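Local coordinates for cytosolic IMP-GMP specific 5'-nucleotidase (Legionella pneumophila subsp. pneumophila, PDB 4OHF), which probably hydrolyses the 5'-phosphate of nucleoside monophosphates such as IMP and GMP, with magnesium bound in a HAD-like core, at residues B[351-355]-B[383-388]; B[41-45]-B[134-138]; B[181-185]-B[218-223]. All coordinates share one frame; numbering follows the deposited sequence.

In the fold
From the N terminus, interaction 2 comes first: it brings helix 129-143 back against helix 33-51 and closes a loop of 88 residues that holds all five strands of the antiparallel sheet. Interaction 3 follows and closes a shorter loop of 32 residues, through helix 189-200 and strand 204-208; it joins the short helix 181-184 to helix 213-224, beside the magnesium site. Interaction 1 comes last, where helices 338-367 and 374-399 fold back on each other in a long hairpin. The three loops run in series, neither nesting nor crossing. Interactions 2 and 3 approach to about 7 Å between nearest atoms, whereas interaction 1 lies about 57 Å, centre to centre, from interaction 3.

Interaction 1 (B[351-355]-B[383-388]); sequences KKELE and QISTVD
K351 sends its ammonium group across to D388, where NZ meets OD1 at 2.6 Å in a charged hydrogen bond that uses the syn lone pair of the carboxylate. The lysine starts with CG anti to its backbone nitrogen (chi1 -169°) and bends at chi2 and chi4, a course that carries NZ over to the second helix and past CG2 of I384. One turn further along its own helix, E355 OE1 makes a weak second bond to the same nitrogen, 3.3 Å from K351 NZ, so the lysine lies between two acids. The other oxygen of E355 has its own partner, R447 of the second subunit, which extends the charge network into the assembly.

Beneath this polar edge, L354 supplies the apolar part. Its CB rests against I384 CG1 at 3.6 Å, while CD1 meets CG1 of V387 tip to tip at 4.0 Å. The Q383 side chain crosses that of L354 at about a right angle, its NE2 against the two methyl groups, and so borders the apolar patch on the side away from D388. I391 and L380 of helix 374-399 continue the packing along the hairpin, touching K351 and L354 respectively.

The short helical segments run at 161° to each other, their axes 9.9 Å apart: an antiparallel helical hairpin with an apolar seam flanked by a salt-bridge network.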
loop_
_atom_site.group_PDB
_atom_site.type_symbol
_atom_site.label_atom_id
_atom_site.label_comp_id
_atom_site.label_asym_id
_atom_site.label_seq_id
_atom_site.Cartn_x
_atom_site.Cartn_y
_atom_site.Cartn_z
ATOM N N LYS B 351 0.196 27.757 40.545
ATOM C CA LYS B 351 -0.333 28.342 39.319
ATOM C C LYS B 351 -1.745 27.855 38.999
ATOM O O LYS B 351 -2.638 28.668 38.748
ATOM C CB LYS B 351 0.583 28.016 38.142
ATOM C CG LYS B 351 0.279 28.784 36.866
ATOM C CD LYS B 351 -0.226 27.882 35.743
ATOM C CE LYS B 351 -0.036 28.544 34.368
ATOM N NZ LYS B 351 -0.604 29.916 34.331
ATOM N N LYS B 352 -1.947 26.535 39.001
ATOM C CA LYS B 352 -3.252 25.958 38.694
ATOM C C LYS B 352 -4.246 26.326 39.787
ATOM O O LYS B 352 -5.446 26.405 39.543
ATOM C CB LYS B 352 -3.136 24.437 38.562
ATOM C CG LYS B 352 -4.214 23.771 37.690
ATOM C CD LYS B 352 -5.353 23.185 38.518
ATOM C CE LYS B 352 -4.840 22.139 39.506
ATOM N NZ LYS B 352 -4.076 21.047 38.829
ATOM N N GLU B 353 -3.730 26.546 40.993
ATOM C CA GLU B 353 -4.546 26.942 42.137
ATOM C C GLU B 353 -5.114 28.318 41.829
ATOM O O GLU B 353 -6.321 28.556 41.904
ATOM C CB GLU B 353 -3.681 27.037 43.397
ATOM C CG GLU B 353 -3.739 25.827 44.307
ATOM C CD GLU B 353 -4.880 25.908 45.315
ATOM O OE1 GLU B 353 -5.102 24.909 46.044
ATOM O OE2 GLU B 353 -5.541 26.975 45.378
ATOM N N LEU B 354 -4.210 29.222 41.483
ATOM C CA LEU B 354 -4.567 30.586 41.151
ATOM C C LEU B 354 -5.487 30.626 39.947
ATOM O O LEU B 354 -6.451 31.380 39.913
ATOM C CB LEU B 354 -3.297 31.393 40.867
ATOM C CG LEU B 354 -2.372 31.586 42.073
ATOM C CD1 LEU B 354 -1.078 32.270 41.632
ATOM C CD2 LEU B 354 -3.079 32.415 43.131
ATOM N N GLU B 355 -5.198 29.796 38.960
ATOM C CA GLU B 355 -5.999 29.789 37.750
ATOM C C GLU B 355 -7.448 29.348 37.960
ATOM O O GLU B 355 -8.359 29.923 37.370
ATOM C CB GLU B 355 -5.320 28.919 36.695
ATOM C CG GLU B 355 -5.833 29.156 35.290
ATOM C CD GLU B 355 -4.710 29.364 34.297
ATOM O OE1 GLU B 355 -3.883 30.281 34.524
ATOM O OE2 GLU B 355 -4.659 28.613 33.293
ATOM N N GLN B 383 -0.720 38.344 40.020
ATOM C CA GLN B 383 -0.183 37.206 40.748
ATOM C C GLN B 383 0.123 36.042 39.780
ATOM O O GLN B 383 1.178 35.406 39.849
ATOM C CB GLN B 383 -1.208 36.748 41.790
ATOM C CG GLN B 383 -0.639 36.548 43.173
ATOM C CD GLN B 383 -1.530 35.686 44.039
ATOM O OE1 GLN B 383 -2.680 36.036 44.305
ATOM N NE2 GLN B 383 -1.004 34.546 44.482
ATOM N N ILE B 384 -0.805 35.764 38.874
ATOM C CA ILE B 384 -0.604 34.689 37.930
ATOM C C ILE B 384 0.493 35.083 36.962
ATOM O O ILE B 384 1.249 34.236 36.492
ATOM C CB ILE B 384 -1.910 34.366 37.178
ATOM C CG1 ILE B 384 -2.929 33.771 38.161
ATOM C CG2 ILE B 384 -1.637 33.406 36.041
ATOM C CD1 ILE B 384 -4.304 33.505 37.555
ATOM N N SER B 385 0.600 36.374 36.679
ATOM C CA SER B 385 1.634 36.853 35.769
ATOM C C SER B 385 3.005 36.675 36.415
ATOM O O SER B 385 4.001 36.423 35.727
ATOM C CB SER B 385 1.413 38.323 35.439
ATOM O OG SER B 385 0.998 38.469 34.094
ATOM N N THR B 386 3.036 36.808 37.743
ATOM C CA THR B 386 4.263 36.665 38.520
ATOM C C THR B 386 4.706 35.196 38.612
ATOM O O THR B 386 5.871 34.871 38.355
ATOM C CB THR B 386 4.077 37.250 39.933
ATOM O OG1 THR B 386 3.803 38.650 39.827
ATOM C CG2 THR B 386 5.318 37.053 40.771
ATOM N N VAL B 387 3.785 34.307 38.963
ATOM C CA VAL B 387 4.149 32.903 39.052
ATOM C C VAL B 387 4.498 32.381 37.655
ATOM O O VAL B 387 5.434 31.601 37.503
ATOM C CB VAL B 387 3.011 32.060 39.688
ATOM C CG1 VAL B 387 1.763 32.116 38.824
ATOM C CG2 VAL B 387 3.470 30.626 39.882
ATOM N N ASP B 388 3.761 32.833 36.636
ATOM C CA ASP B 388 4.017 32.410 35.257
ATOM C C ASP B 388 5.434 32.762 34.856
ATOM O O ASP B 388 6.037 32.092 34.010
ATOM C CB ASP B 388 3.054 33.085 34.277
ATOM C CG ASP B 388 1.743 32.322 34.105
ATOM O OD1 ASP B 388 1.587 31.219 34.677
ATOM O OD2 ASP B 388 0.863 32.839 33.383
#

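Interaction 2 (B[41-45]-B[134-138]); sequences YDLVK and ILYGQ
Y41 of helix 33-51 and Q138 of helix 129-143 meet in a buried helix-helix contact, a mainly apolar interface joined by one side-chain hydrogen bond. The two short helical segments are inclined at 43°, with their axes 11.4 Å apart, and side chains, the Y41 ring foremost, span the distance. The first torsion of Y41 swings its ring away from the backbone nitrogen and across to the partner helix, where its OH donates to Q138 OE1 at 2.6 Å. The donor is slightly tilted from the carbonyl plane, and the C=O...O angle is 124°. Ring and amide planes are turned 55° against each other, and OE1 sits at the ring edge.

Farther back on the ring, Y41 CE2 is 4.0 Å from both I134 CG2 and L135 CB. The leucine then divides its branches: CD2 packs on V44 CG1 at 3.6 Å, and CD1 faces the aliphatic start of K45. Around this core, F63 brings its ring against Y41, and C163 and V164 of helix 153-170 touch V44.

The polar ends continue into the chain after helix 33-51, where K62 O receives Q138 NE2 and F61 O receives K45 NZ. Q138 is thus engaged at both ends of its amide, accepting through oxygen and donating through nitrogen, which fixes its flip and gives the buried tyrosine hydroxyl an acceptor within otherwise apolar packing.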
loop_
_atom_site.group_PDB
_atom_site.type_symbol
_atom_site.label_atom_id
_atom_site.label_comp_id
_atom_site.label_asym_id
_atom_site.label_seq_id
_atom_site.Cartn_x
_atom_site.Cartn_y
_atom_site.Cartn_z
ATOM N N TYR B 41 31.404 8.769 11.956
ATOM C CA TYR B 41 31.273 10.083 11.355
ATOM C C TYR B 41 32.412 10.282 10.347
ATOM O O TYR B 41 32.156 10.527 9.160
ATOM C CB TYR B 41 31.300 11.157 12.442
ATOM C CG TYR B 41 31.274 12.587 11.932
ATOM C CD1 TYR B 41 32.458 13.275 11.675
ATOM C CD2 TYR B 41 30.069 13.265 11.749
ATOM C CE1 TYR B 41 32.444 14.598 11.261
ATOM C CE2 TYR B 41 30.043 14.585 11.332
ATOM C CZ TYR B 41 31.236 15.250 11.090
ATOM O OH TYR B 41 31.230 16.565 10.681
ATOM N N ASP B 42 33.661 10.153 10.804
ATOM C CA ASP B 42 34.807 10.317 9.911
ATOM C C ASP B 42 34.721 9.412 8.681
ATOM O O ASP B 42 34.678 9.893 7.558
ATOM C CB ASP B 42 36.120 10.034 10.639
ATOM C CG ASP B 42 36.399 11.019 11.758
ATOM O OD1 ASP B 42 35.880 12.152 11.702
ATOM O OD2 ASP B 42 37.152 10.665 12.692
ATOM N N LEU B 43 34.694 8.101 8.886
ATOM C CA LEU B 43 34.621 7.182 7.757
ATOM C C LEU B 43 33.532 7.568 6.753
ATOM O O LEU B 43 33.768 7.532 5.548
ATOM C CB LEU B 43 34.380 5.748 8.246
ATOM C CG LEU B 43 35.436 5.145 9.167
ATOM C CD1 LEU B 43 34.998 3.774 9.629
ATOM C CD2 LEU B 43 36.762 5.072 8.435
ATOM N N VAL B 44 32.347 7.934 7.244
ATOM C CA VAL B 44 31.218 8.304 6.380
ATOM C C VAL B 44 31.435 9.629 5.673
ATOM O O VAL B 44 31.091 9.778 4.504
ATOM C CB VAL B 44 29.892 8.403 7.179
ATOM C CG1 VAL B 44 28.785 8.973 6.304
ATOM C CG2 VAL B 44 29.483 7.037 7.676
ATOM N N LYS B 45 31.994 10.595 6.392
ATOM C CA LYS B 45 32.257 11.905 5.815
ATOM C C LYS B 45 33.321 11.761 4.733
ATOM O O LYS B 45 33.277 12.428 3.698
ATOM C CB LYS B 45 32.731 12.872 6.900
ATOM C CG LYS B 45 32.832 14.315 6.444
ATOM C CD LYS B 45 33.219 15.222 7.590
ATOM C CE LYS B 45 34.526 14.768 8.218
ATOM N NZ LYS B 45 34.970 15.682 9.303
ATOM N N ILE B 134 24.138 14.674 12.884
ATOM C CA ILE B 134 25.132 15.737 12.902
ATOM C C ILE B 134 25.648 16.007 11.489
ATOM O O ILE B 134 25.640 17.152 11.021
ATOM C CB ILE B 134 26.317 15.377 13.796
ATOM C CG1 ILE B 134 25.848 15.252 15.249
ATOM C CG2 ILE B 134 27.399 16.432 13.650
ATOM C CD1 ILE B 134 26.915 14.759 16.195
ATOM N N LEU B 135 26.084 14.952 10.805
ATOM C CA LEU B 135 26.585 15.107 9.452
ATOM C C LEU B 135 25.527 15.719 8.531
ATOM O O LEU B 135 25.782 16.729 7.881
ATOM C CB LEU B 135 27.033 13.765 8.888
ATOM C CG LEU B 135 27.628 13.844 7.475
ATOM C CD1 LEU B 135 28.765 14.827 7.493
ATOM C CD2 LEU B 135 28.115 12.484 7.004
ATOM N N TYR B 136 24.340 15.115 8.477
ATOM C CA TYR B 136 23.275 15.617 7.619
ATOM C C TYR B 136 23.001 17.082 7.905
ATOM O O TYR B 136 22.807 17.880 6.993
ATOM C CB TYR B 136 21.993 14.824 7.823
ATOM C CG TYR B 136 20.903 15.194 6.843
ATOM C CD1 TYR B 136 21.014 14.870 5.494
ATOM C CD2 TYR B 136 19.760 15.863 7.265
ATOM C CE1 TYR B 136 20.010 15.198 4.585
ATOM C CE2 TYR B 136 18.747 16.202 6.367
ATOM C CZ TYR B 136 18.879 15.867 5.029
ATOM O OH TYR B 136 17.886 16.216 4.144
ATOM N N GLY B 137 22.985 17.435 9.180
ATOM C CA GLY B 137 22.737 18.815 9.530
ATOM C C GLY B 137 23.746 19.736 8.876
ATOM O O GLY B 137 23.377 20.712 8.228
ATOM N N GLN B 138 25.028 19.427 9.044
ATOM C CA GLN B 138 26.094 20.240 8.467
ATOM C C GLN B 138 26.037 20.254 6.948
ATOM O O GLN B 138 26.256 21.289 6.328
ATOM C CB GLN B 138 27.445 19.720 8.942
ATOM C CG GLN B 138 27.629 19.846 10.445
ATOM C CD GLN B 138 28.785 19.010 10.957
ATOM O OE1 GLN B 138 28.959 17.861 10.535
ATOM N NE2 GLN B 138 29.570 19.567 11.877
#

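Interaction 3 (B[181-185]-B[218-223]); sequences LKKYV and LLLDYA
Helix 213-224, which follows core strand 204-208 of the HAD-like domain, receives the short helix 181-184 through Y222 and L181. The aromatic ring is the platform of the contact. L181 CB lies 3.8 Å from the centroid of the Y222 ring and only 12° off its normal, a CH-pi contact over the face, while L181 CD1 covers the base of the ring near CG. V185 comes from another direction, bringing CG2 to the ring edge, in plane, 3.6 Å from Y222 CE2. Turned at chi1 (175°) to point its ring toward helix 181-184, the tyrosine lies alongside the leucine, the two side chains running past each other in opposite directions. The phenol oxygen ends against the CA and CB of K182; the nearby K182 N is badly angled for a hydrogen bond.

L219 adds a second apolar anchor through a single branch: its CD1 is 3.7 Å from L181 CD2 and 3.8 Å from V185 CG1, bridging the two residues. At the margins, L218 CD2 meets L181 CD1, the same methyl that lies over the ring, and A223 CB approaches V185. The single turn of helix 181-184 is closed by L181 O, which accepts from both Y184 N and V185 N.

Outside the pair, R187 makes a cation-pi contact with Y222 and also binds its carbonyl oxygen. L219 touches D25, one of the magnesium ligands together with D23 and D303, and its side chain lies about 9 Å from the metal. Through L219, which backs D25 just after strand 19-22, this otherwise apolar helix packing reaches the second shell of the HAD-type magnesium site.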
loop_
_atom_site.group_PDB
_atom_site.type_symbol
_atom_site.label_atom_id
_atom_site.label_comp_id
_atom_site.label_asym_id
_atom_site.label_seq_id
_atom_site.Cartn_x
_atom_site.Cartn_y
_atom_site.Cartn_z
ATOM N N LEU B 181 41.317 -1.917 19.498
ATOM C CA LEU B 181 40.373 -2.433 20.471
ATOM C C LEU B 181 40.291 -1.710 21.809
ATOM O O LEU B 181 39.187 -1.384 22.264
ATOM C CB LEU B 181 40.625 -3.928 20.690
ATOM C CG LEU B 181 40.354 -4.756 19.432
ATOM C CD1 LEU B 181 40.748 -6.201 19.653
ATOM C CD2 LEU B 181 38.883 -4.640 19.066
ATOM N N LYS B 182 41.422 -1.426 22.443
ATOM C CA LYS B 182 41.321 -0.764 23.737
ATOM C C LYS B 182 40.808 0.667 23.707
ATOM O O LYS B 182 40.504 1.239 24.745
ATOM C CB LYS B 182 42.637 -0.827 24.504
ATOM C CG LYS B 182 43.785 -0.034 23.944
ATOM C CD LYS B 182 44.860 0.122 25.026
ATOM C CE LYS B 182 44.941 -1.129 25.931
ATOM N NZ LYS B 182 45.897 -0.984 27.072
ATOM N N LYS B 183 40.700 1.242 22.521
ATOM C CA LYS B 183 40.174 2.589 22.403
ATOM C C LYS B 183 38.674 2.524 22.084
ATOM O O LYS B 183 37.944 3.483 22.316
ATOM C CB LYS B 183 40.892 3.344 21.284
ATOM C CG LYS B 183 40.287 4.708 20.974
ATOM C CD LYS B 183 40.776 5.261 19.651
ATOM C CE LYS B 183 40.136 6.622 19.378
ATOM N NZ LYS B 183 40.580 7.169 18.062
ATOM N N TYR B 184 38.219 1.388 21.562
ATOM C CA TYR B 184 36.818 1.254 21.182
ATOM C C TYR B 184 35.933 0.373 22.046
ATOM O O TYR B 184 34.807 0.760 22.348
ATOM C CB TYR B 184 36.721 0.822 19.720
ATOM C CG TYR B 184 37.137 1.928 18.784
ATOM C CD1 TYR B 184 36.338 3.068 18.619
ATOM C CD2 TYR B 184 38.346 1.864 18.098
ATOM C CE1 TYR B 184 36.733 4.115 17.796
ATOM C CE2 TYR B 184 38.756 2.907 17.271
ATOM C CZ TYR B 184 37.944 4.030 17.122
ATOM O OH TYR B 184 38.339 5.065 16.299
ATOM N N VAL B 185 36.421 -0.789 22.468
ATOM C CA VAL B 185 35.581 -1.656 23.291
ATOM C C VAL B 185 35.883 -1.619 24.789
ATOM O O VAL B 185 37.029 -1.676 25.221
ATOM C CB VAL B 185 35.595 -3.136 22.769
ATOM C CG1 VAL B 185 36.604 -3.292 21.673
ATOM C CG2 VAL B 185 35.862 -4.118 23.909
ATOM N N LEU B 218 37.345 -12.750 17.476
ATOM C CA LEU B 218 38.363 -11.837 17.989
ATOM C C LEU B 218 37.812 -11.010 19.152
ATOM O O LEU B 218 38.349 -11.022 20.269
ATOM C CB LEU B 218 38.789 -10.883 16.892
ATOM C CG LEU B 218 40.221 -10.371 16.889
ATOM C CD1 LEU B 218 40.230 -9.119 16.025
ATOM C CD2 LEU B 218 40.738 -10.073 18.282
ATOM N N LEU B 219 36.728 -10.292 18.877
ATOM C CA LEU B 219 36.103 -9.427 19.861
ATOM C C LEU B 219 35.598 -10.151 21.114
ATOM O O LEU B 219 35.755 -9.657 22.231
ATOM C CB LEU B 219 34.954 -8.667 19.209
ATOM C CG LEU B 219 34.582 -7.361 19.911
ATOM C CD1 LEU B 219 35.610 -6.293 19.570
ATOM C CD2 LEU B 219 33.203 -6.919 19.459
ATOM N N LEU B 220 34.983 -11.315 20.936
ATOM C CA LEU B 220 34.474 -12.057 22.079
ATOM C C LEU B 220 35.620 -12.474 22.974
ATOM O O LEU B 220 35.529 -12.388 24.198
ATOM C CB LEU B 220 33.687 -13.287 21.625
ATOM C CG LEU B 220 32.288 -12.997 21.072
ATOM C CD1 LEU B 220 31.662 -14.269 20.529
ATOM C CD2 LEU B 220 31.428 -12.415 22.167
ATOM N N ASP B 221 36.700 -12.926 22.353
ATOM C CA ASP B 221 37.899 -13.338 23.069
ATOM C C ASP B 221 38.468 -12.135 23.817
ATOM O O ASP B 221 38.654 -12.191 25.023
ATOM C CB ASP B 221 38.925 -13.859 22.066
ATOM C CG ASP B 221 40.063 -14.619 22.719
ATOM O OD1 ASP B 221 40.954 -15.075 21.979
ATOM O OD2 ASP B 221 40.071 -14.769 23.956
ATOM N N TYR B 222 38.727 -11.045 23.097
ATOM C CA TYR B 222 39.277 -9.835 23.699
ATOM C C TYR B 222 38.480 -9.320 24.902
ATOM O O TYR B 222 39.064 -8.925 25.918
ATOM C CB TYR B 222 39.377 -8.713 22.648
ATOM C CG TYR B 222 39.835 -7.377 23.208
ATOM C CD1 TYR B 222 41.193 -7.097 23.392
ATOM C CD2 TYR B 222 38.912 -6.414 23.595
ATOM C CE1 TYR B 222 41.614 -5.884 23.952
ATOM C CE2 TYR B 222 39.318 -5.205 24.152
ATOM C CZ TYR B 222 40.672 -4.943 24.332
ATOM O OH TYR B 222 41.073 -3.746 24.903
ATOM N N ALA B 223 37.154 -9.329 24.798
ATOM C CA ALA B 223 36.312 -8.796 25.867
ATOM C C ALA B 223 35.788 -9.738 26.950
ATOM O O ALA B 223 35.311 -9.272 27.983
ATOM C CB ALA B 223 35.146 -8.029 25.251
#